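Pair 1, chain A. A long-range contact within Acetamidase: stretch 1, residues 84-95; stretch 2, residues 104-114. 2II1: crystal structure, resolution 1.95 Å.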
# COMPACT_ATOMS: atom_id res chain seq x y z
N VAL A 84 -15.28 16.02 14.24
CA VAL A 84 -14.00 16.57 14.70
C VAL A 84 -14.17 18.02 15.10
O VAL A 84 -15.20 18.65 14.78
CB VAL A 84 -12.84 16.38 13.67
CG1 VAL A 84 -12.59 14.88 13.43
CG2 VAL A 84 -13.11 17.14 12.36
N GLY A 85 -13.18 18.53 15.82
CA GLY A 85 -13.09 19.94 16.17
C GLY A 85 -12.84 20.88 14.99
O GLY A 85 -12.78 20.45 13.85
N LYS A 86 -12.71 22.16 15.27
CA LYS A 86 -12.52 23.16 14.19
C LYS A 86 -11.05 23.44 13.80
O LYS A 86 -10.80 24.24 12.92
CB LYS A 86 -13.30 24.46 14.48
CG LYS A 86 -13.13 25.07 15.89
CD LYS A 86 -14.34 25.96 16.25
CE LYS A 86 -14.54 26.09 17.76
NZ LYS A 86 -15.96 26.39 18.10
N GLN A 87 -10.10 22.78 14.43
CA GLN A 87 -8.70 22.98 14.09
C GLN A 87 -7.83 21.79 14.44
O GLN A 87 -7.84 21.30 15.57
CB GLN A 87 -8.19 24.27 14.75
CG GLN A 87 -6.69 24.41 14.86
CD GLN A 87 -6.30 25.61 15.70
OE1 GLN A 87 -6.05 25.49 16.91
NE2 GLN A 87 -6.27 26.79 15.08
N GLY A 88 -7.08 21.33 13.44
CA GLY A 88 -6.11 20.27 13.60
C GLY A 88 -4.69 20.77 13.75
O GLY A 88 -4.45 21.97 13.68
N VAL A 89 -3.75 19.85 13.94
CA VAL A 89 -2.34 20.17 14.23
C VAL A 89 -1.41 19.06 13.66
O VAL A 89 -1.71 17.85 13.72
CB VAL A 89 -2.05 20.36 15.77
CG1 VAL A 89 -0.59 20.71 16.03
CG2 VAL A 89 -2.95 21.43 16.39
N MSE A 90 -0.31 19.51 13.05
CA MSE A 90 0.76 18.63 12.64
C MSE A 90 2.10 19.15 13.17
O MSE A 90 2.31 20.37 13.31
CB MSE A 90 0.84 18.52 11.11
CG MSE A 90 -0.37 17.89 10.44
SE MSE A 90 -0.07 17.51 8.52
CE MSE A 90 0.86 15.87 8.78
N THR A 91 2.98 18.19 13.43
CA THR A 91 4.33 18.42 13.87
C THR A 91 5.35 17.67 12.96
O THR A 91 5.25 16.45 12.76
CB THR A 91 4.52 17.96 15.36
OG1 THR A 91 4.46 16.53 15.43
CG2 THR A 91 3.47 18.56 16.26
N ALA A 92 6.30 18.43 12.39
CA ALA A 92 7.49 17.88 11.73
C ALA A 92 8.68 18.00 12.68
O ALA A 92 9.03 19.12 13.07
CB ALA A 92 7.78 18.64 10.42
N ALA A 93 9.29 16.86 13.04
CA ALA A 93 10.44 16.78 13.98
C ALA A 93 11.62 16.02 13.39
O ALA A 93 11.48 14.83 13.11
CB ALA A 93 10.02 16.11 15.30
N PRO A 94 12.76 16.69 13.19
CA PRO A 94 14.01 15.99 12.87
C PRO A 94 14.23 14.82 13.82
O PRO A 94 13.92 14.93 15.01
CB PRO A 94 15.05 17.09 13.06
CG PRO A 94 14.34 18.32 12.74
CD PRO A 94 12.96 18.15 13.24
N GLY A 95 14.73 13.69 13.31
CA GLY A 95 14.82 12.44 14.09
C GLY A 95 13.58 11.57 14.22
O GLY A 95 13.65 10.47 14.75
N ASN A 104 15.02 19.73 8.44
CA ASN A 104 16.00 20.73 8.90
C ASN A 104 15.71 21.25 10.29
O ASN A 104 16.63 21.48 11.08
CB ASN A 104 16.03 21.93 7.95
CG ASN A 104 16.50 21.57 6.55
OD1 ASN A 104 15.90 22.01 5.56
ND2 ASN A 104 17.57 20.78 6.46
N SER A 105 14.42 21.48 10.57
CA SER A 105 14.00 22.14 11.79
C SER A 105 12.62 21.72 12.23
O SER A 105 11.74 21.50 11.37
CB SER A 105 13.99 23.65 11.59
OG SER A 105 15.24 24.08 11.11
N PRO A 106 12.40 21.65 13.57
CA PRO A 106 11.08 21.35 14.12
C PRO A 106 10.11 22.41 13.66
O PRO A 106 10.45 23.59 13.61
CB PRO A 106 11.28 21.41 15.64
CG PRO A 106 12.71 21.39 15.87
CD PRO A 106 13.38 21.93 14.65
N THR A 107 8.92 21.96 13.29
CA THR A 107 7.89 22.79 12.69
C THR A 107 6.53 22.31 13.22
O THR A 107 6.30 21.12 13.29
CB THR A 107 7.92 22.64 11.18
OG1 THR A 107 9.20 23.09 10.71
CG2 THR A 107 6.79 23.42 10.51
N THR A 108 5.68 23.25 13.63
CA THR A 108 4.31 22.97 14.05
C THR A 108 3.34 23.78 13.19
O THR A 108 3.56 24.96 12.95
CB THR A 108 4.07 23.35 15.51
OG1 THR A 108 4.93 22.58 16.33
CG2 THR A 108 2.60 23.10 15.92
N LYS A 109 2.28 23.15 12.73
CA LYS A 109 1.35 23.85 11.88
C LYS A 109 -0.09 23.51 12.22
O LYS A 109 -0.43 22.33 12.47
CB LYS A 109 1.68 23.55 10.42
CG LYS A 109 0.83 24.29 9.41
CD LYS A 109 0.99 23.67 8.04
CE LYS A 109 -0.02 24.21 7.05
NZ LYS A 109 -0.00 25.71 6.96
N LEU A 110 -0.93 24.55 12.19
CA LEU A 110 -2.36 24.46 12.52
C LEU A 110 -3.22 24.46 11.26
O LEU A 110 -2.95 25.20 10.30
CB LEU A 110 -2.78 25.58 13.51
CG LEU A 110 -2.28 25.39 14.97
CD1 LEU A 110 -2.58 26.57 15.89
CD2 LEU A 110 -2.88 24.15 15.56
N PHE A 111 -4.24 23.61 11.26
CA PHE A 111 -5.10 23.42 10.10
C PHE A 111 -6.51 23.70 10.53
O PHE A 111 -7.13 22.87 11.20
CB PHE A 111 -5.02 21.97 9.56
CG PHE A 111 -3.68 21.61 9.05
CD1 PHE A 111 -2.64 21.32 9.94
CD2 PHE A 111 -3.42 21.58 7.69
CE1 PHE A 111 -1.37 21.00 9.49
CE2 PHE A 111 -2.15 21.26 7.22
CZ PHE A 111 -1.11 20.97 8.13
N PRO A 112 -7.02 24.87 10.15
CA PRO A 112 -8.47 25.11 10.25
C PRO A 112 -9.29 24.08 9.46
O PRO A 112 -8.94 23.72 8.32
CB PRO A 112 -8.66 26.50 9.66
CG PRO A 112 -7.31 27.04 9.34
CD PRO A 112 -6.26 26.02 9.63
N ILE A 113 -10.38 23.63 10.07
CA ILE A 113 -11.36 22.81 9.38
C ILE A 113 -12.46 23.75 8.96
O ILE A 113 -12.98 24.48 9.79
CB ILE A 113 -11.95 21.74 10.30
CG1 ILE A 113 -10.83 20.88 10.86
CG2 ILE A 113 -12.97 20.88 9.54
CD1 ILE A 113 -9.71 20.60 9.88
N GLU A 114 -12.79 23.73 7.67
CA GLU A 114 -13.75 24.66 7.09
C GLU A 114 -14.60 23.92 6.07
O GLU A 114 -14.08 23.44 5.07
CB GLU A 114 -12.96 25.77 6.39
CG GLU A 114 -13.62 27.10 6.26
CD GLU A 114 -12.63 28.10 5.75
OE1 GLU A 114 -11.85 28.64 6.57
OE2 GLU A 114 -12.58 28.29 4.51

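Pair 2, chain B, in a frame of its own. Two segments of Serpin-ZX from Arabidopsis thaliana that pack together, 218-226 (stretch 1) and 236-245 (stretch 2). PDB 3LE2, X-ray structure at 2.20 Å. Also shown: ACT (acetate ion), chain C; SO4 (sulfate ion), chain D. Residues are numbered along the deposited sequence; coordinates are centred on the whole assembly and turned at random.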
# COMPACT_ATOMS: atom_id res chain seq x y z
N ASP B 218 -21.71 -5.54 11.59
CA ASP B 218 -22.81 -4.60 11.54
C ASP B 218 -22.56 -3.58 10.42
O ASP B 218 -21.78 -2.64 10.58
CB ASP B 218 -22.95 -3.92 12.91
CG ASP B 218 -24.16 -3.00 13.00
OD1 ASP B 218 -24.94 -2.96 12.02
OD2 ASP B 218 -24.31 -2.32 14.04
N GLY B 219 -23.20 -3.79 9.28
CA GLY B 219 -23.13 -2.85 8.18
C GLY B 219 -22.19 -3.20 7.03
O GLY B 219 -22.14 -2.48 6.03
N PHE B 220 -21.44 -4.28 7.18
CA PHE B 220 -20.46 -4.66 6.16
C PHE B 220 -20.02 -6.10 6.30
O PHE B 220 -20.34 -6.78 7.26
CB PHE B 220 -19.23 -3.76 6.22
CG PHE B 220 -18.49 -3.81 7.53
CD1 PHE B 220 -18.94 -3.07 8.63
CD2 PHE B 220 -17.35 -4.58 7.68
CE1 PHE B 220 -18.25 -3.11 9.85
CE2 PHE B 220 -16.66 -4.63 8.90
CZ PHE B 220 -17.11 -3.89 9.97
N LYS B 221 -19.27 -6.56 5.30
CA LYS B 221 -18.68 -7.88 5.34
C LYS B 221 -17.20 -7.82 4.97
O LYS B 221 -16.75 -6.86 4.33
CB LYS B 221 -19.42 -8.82 4.42
CG LYS B 221 -20.84 -9.09 4.85
CD LYS B 221 -21.60 -9.77 3.72
CE LYS B 221 -23.09 -9.68 3.94
NZ LYS B 221 -23.80 -10.44 2.88
N VAL B 222 -16.45 -8.83 5.38
CA VAL B 222 -15.05 -8.92 5.00
C VAL B 222 -14.72 -10.28 4.39
O VAL B 222 -15.13 -11.33 4.91
CB VAL B 222 -14.12 -8.66 6.18
CG1 VAL B 222 -12.66 -8.72 5.72
CG2 VAL B 222 -14.44 -7.31 6.81
N LEU B 223 -14.00 -10.24 3.27
CA LEU B 223 -13.53 -11.46 2.61
C LEU B 223 -12.00 -11.46 2.62
O LEU B 223 -11.39 -10.44 2.32
CB LEU B 223 -14.04 -11.54 1.18
CG LEU B 223 -13.27 -12.48 0.25
CD1 LEU B 223 -13.55 -13.94 0.57
CD2 LEU B 223 -13.61 -12.18 -1.20
N GLY B 224 -11.40 -12.58 2.99
CA GLY B 224 -9.95 -12.72 2.90
C GLY B 224 -9.60 -13.70 1.80
O GLY B 224 -10.20 -14.78 1.73
N LEU B 225 -8.66 -13.33 0.93
CA LEU B 225 -8.14 -14.24 -0.11
C LEU B 225 -6.63 -14.39 0.00
O LEU B 225 -5.89 -13.53 -0.46
CB LEU B 225 -8.47 -13.73 -1.53
CG LEU B 225 -9.92 -13.66 -2.02
CD1 LEU B 225 -9.98 -13.08 -3.39
CD2 LEU B 225 -10.58 -15.02 -2.02
N PRO B 226 -6.18 -15.49 0.62
CA PRO B 226 -4.74 -15.78 0.80
C PRO B 226 -4.01 -16.01 -0.53
O PRO B 226 -4.56 -16.61 -1.46
CB PRO B 226 -4.73 -17.10 1.60
CG PRO B 226 -6.13 -17.40 1.94
CD PRO B 226 -7.02 -16.63 1.03
N PHE B 236 0.82 -13.67 2.68
CA PHE B 236 0.10 -12.50 2.20
C PHE B 236 -1.35 -12.86 1.97
O PHE B 236 -1.66 -13.98 1.58
CB PHE B 236 0.70 -12.00 0.89
CG PHE B 236 2.13 -11.56 1.00
CD1 PHE B 236 3.17 -12.41 0.64
CD2 PHE B 236 2.44 -10.29 1.45
CE1 PHE B 236 4.48 -12.01 0.74
CE2 PHE B 236 3.76 -9.87 1.54
CZ PHE B 236 4.78 -10.72 1.18
N SER B 237 -2.24 -11.91 2.21
CA SER B 237 -3.65 -12.04 1.84
C SER B 237 -4.19 -10.70 1.36
O SER B 237 -3.62 -9.64 1.65
CB SER B 237 -4.48 -12.54 3.02
OG SER B 237 -3.92 -13.71 3.58
N MET B 238 -5.29 -10.75 0.63
CA MET B 238 -6.00 -9.54 0.25
C MET B 238 -7.34 -9.57 0.95
O MET B 238 -8.02 -10.60 0.98
CB MET B 238 -6.16 -9.41 -1.28
CG MET B 238 -7.03 -8.21 -1.72
SD MET B 238 -7.22 -8.02 -3.50
CE MET B 238 -5.64 -7.27 -3.92
N TYR B 239 -7.71 -8.45 1.53
CA TYR B 239 -8.97 -8.35 2.23
C TYR B 239 -9.88 -7.37 1.51
O TYR B 239 -9.43 -6.32 1.03
CB TYR B 239 -8.74 -7.94 3.69
CG TYR B 239 -7.98 -9.01 4.46
CD1 TYR B 239 -8.62 -10.15 4.93
CD2 TYR B 239 -6.62 -8.89 4.66
CE1 TYR B 239 -7.92 -11.14 5.60
CE2 TYR B 239 -5.91 -9.85 5.34
CZ TYR B 239 -6.56 -10.98 5.81
OH TYR B 239 -5.82 -11.92 6.48
N PHE B 240 -11.16 -7.75 1.44
CA PHE B 240 -12.19 -6.93 0.81
C PHE B 240 -13.18 -6.51 1.88
O PHE B 240 -13.71 -7.36 2.58
CB PHE B 240 -12.94 -7.74 -0.26
CG PHE B 240 -12.06 -8.24 -1.37
CD1 PHE B 240 -12.16 -7.70 -2.64
CD2 PHE B 240 -11.13 -9.25 -1.15
CE1 PHE B 240 -11.36 -8.15 -3.67
CE2 PHE B 240 -10.33 -9.71 -2.17
CZ PHE B 240 -10.44 -9.16 -3.43
N TYR B 241 -13.39 -5.21 2.00
CA TYR B 241 -14.33 -4.66 2.97
C TYR B 241 -15.51 -4.08 2.22
O TYR B 241 -15.42 -3.02 1.60
CB TYR B 241 -13.66 -3.61 3.85
CG TYR B 241 -12.39 -4.12 4.49
CD1 TYR B 241 -12.35 -4.48 5.85
CD2 TYR B 241 -11.23 -4.24 3.75
CE1 TYR B 241 -11.17 -4.96 6.43
CE2 TYR B 241 -10.05 -4.71 4.31
CZ TYR B 241 -10.02 -5.06 5.64
OH TYR B 241 -8.83 -5.53 6.16
N LEU B 242 -16.63 -4.80 2.31
CA LEU B 242 -17.81 -4.54 1.50
C LEU B 242 -19.00 -4.01 2.32
O LEU B 242 -19.63 -4.75 3.06
CB LEU B 242 -18.21 -5.84 0.80
CG LEU B 242 -19.32 -5.83 -0.24
CD1 LEU B 242 -18.89 -5.02 -1.45
CD2 LEU B 242 -19.68 -7.26 -0.65
N PRO B 243 -19.31 -2.71 2.18
CA PRO B 243 -20.48 -2.15 2.86
C PRO B 243 -21.74 -2.87 2.41
O PRO B 243 -21.78 -3.35 1.28
CB PRO B 243 -20.54 -0.71 2.33
CG PRO B 243 -19.18 -0.44 1.79
CD PRO B 243 -18.67 -1.74 1.28
N ASP B 244 -22.74 -2.97 3.28
CA ASP B 244 -24.02 -3.53 2.87
C ASP B 244 -24.66 -2.64 1.81
O ASP B 244 -25.19 -3.13 0.82
CB ASP B 244 -24.97 -3.67 4.08
CG ASP B 244 -24.47 -4.70 5.10
OD1 ASP B 244 -23.52 -5.44 4.78
OD2 ASP B 244 -25.03 -4.77 6.20
N ALA B 245 -24.59 -1.32 2.02
CA ALA B 245 -25.19 -0.36 1.08
C ALA B 245 -24.29 -0.04 -0.13
O ALA B 245 -23.07 0.12 0.00
CB ALA B 245 -25.59 0.93 1.82
C ACT C . -7.25 -14.97 6.03
O ACT C . -6.71 -14.95 4.89
OXT ACT C . -8.29 -14.27 6.18
CH3 ACT C . -6.71 -15.80 7.16
S SO4 D . -20.24 -5.79 14.88
O1 SO4 D . -19.05 -5.80 15.74
O2 SO4 D . -20.02 -4.84 13.78
O3 SO4 D . -20.49 -7.12 14.30
O4 SO4 D . -21.38 -5.42 15.72
O HOH W 1 -25.35 -5.88 8.66
O HOH W 2 -23.38 0.25 4.44

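What backbone arrangement do the two pairs share? Each is a pair of neighbouring antiparallel strands, running at 154° to each other in pair 1 and 156° in pair 2, and the central residues superpose with an RMSD of 0.4 Å. Seven backbone hydrogen bonds join the strands in each pair, and they fall at matching positions. Gly A88 with Phe A111 corresponds to Lys B221 with Leu B242, Met A90 with Lys A109 to Leu B223 with Phe B240, and Ala A92 with Thr A107 to Leu B225 with Met B238. The seventh bond also recurs: Ile A113 N donates to Lys A86 O at 2.9 Å, as Asp B244 N does to Gly B219 O at 2.9 Å. It lies next to a matched proline, Pro A112 or Pro B243, which has no N-H to offer and sits in a non-hydrogen-bonded pair.

How is the face that carries Met A90 and Leu B223 filled? In pair 1 the aromatic ring belongs to Phe A111. Met A90, a selenomethionine, reaches it diagonally: its CG lies 3.4 Å from Phe A111 CE1, and its SE 4.4 Å from the ring centroid. In pair 2 the ring has moved two residues back along the second strand, to Phe B240, which matches Lys A109. Two leucines meet it there, Leu B223 CD2 at 3.8 Å from Phe B240 CD2 and Leu B225 CD1 at 3.6 Å from Phe B240 CE2. Leu B225 thus makes a ring contact from the position held by the short Ala A92 in pair 1.

What happens around the closely matched valines on the opposite face? Val A89 and Val B222 both have chi1 in t, and their side-chain centres fall 0.5 Å apart. Val A89 is flanked by Leu A110 and Thr A108, its CG1 4.0 Å from Thr A108 CG2. Val B222 instead meets two tyrosines: its CG2 is 3.6 Å from Tyr B241 CD1, and its CG1 lies over one face of that ring, while CG1 is also 4.4 Å from Tyr B239 CD1.

Why does the Thr A91 position hold glycine in pair 2? Tyr B239 occupies the space beside Gly B224, its CD1 3.5 Å from Gly B224 CA, and a CB there would clash with Tyr B239 CE1. In pair 1 the partner is the smaller Thr A108, and Thr A91 fits, with its CG2 4.3 Å from Thr A108 OG1.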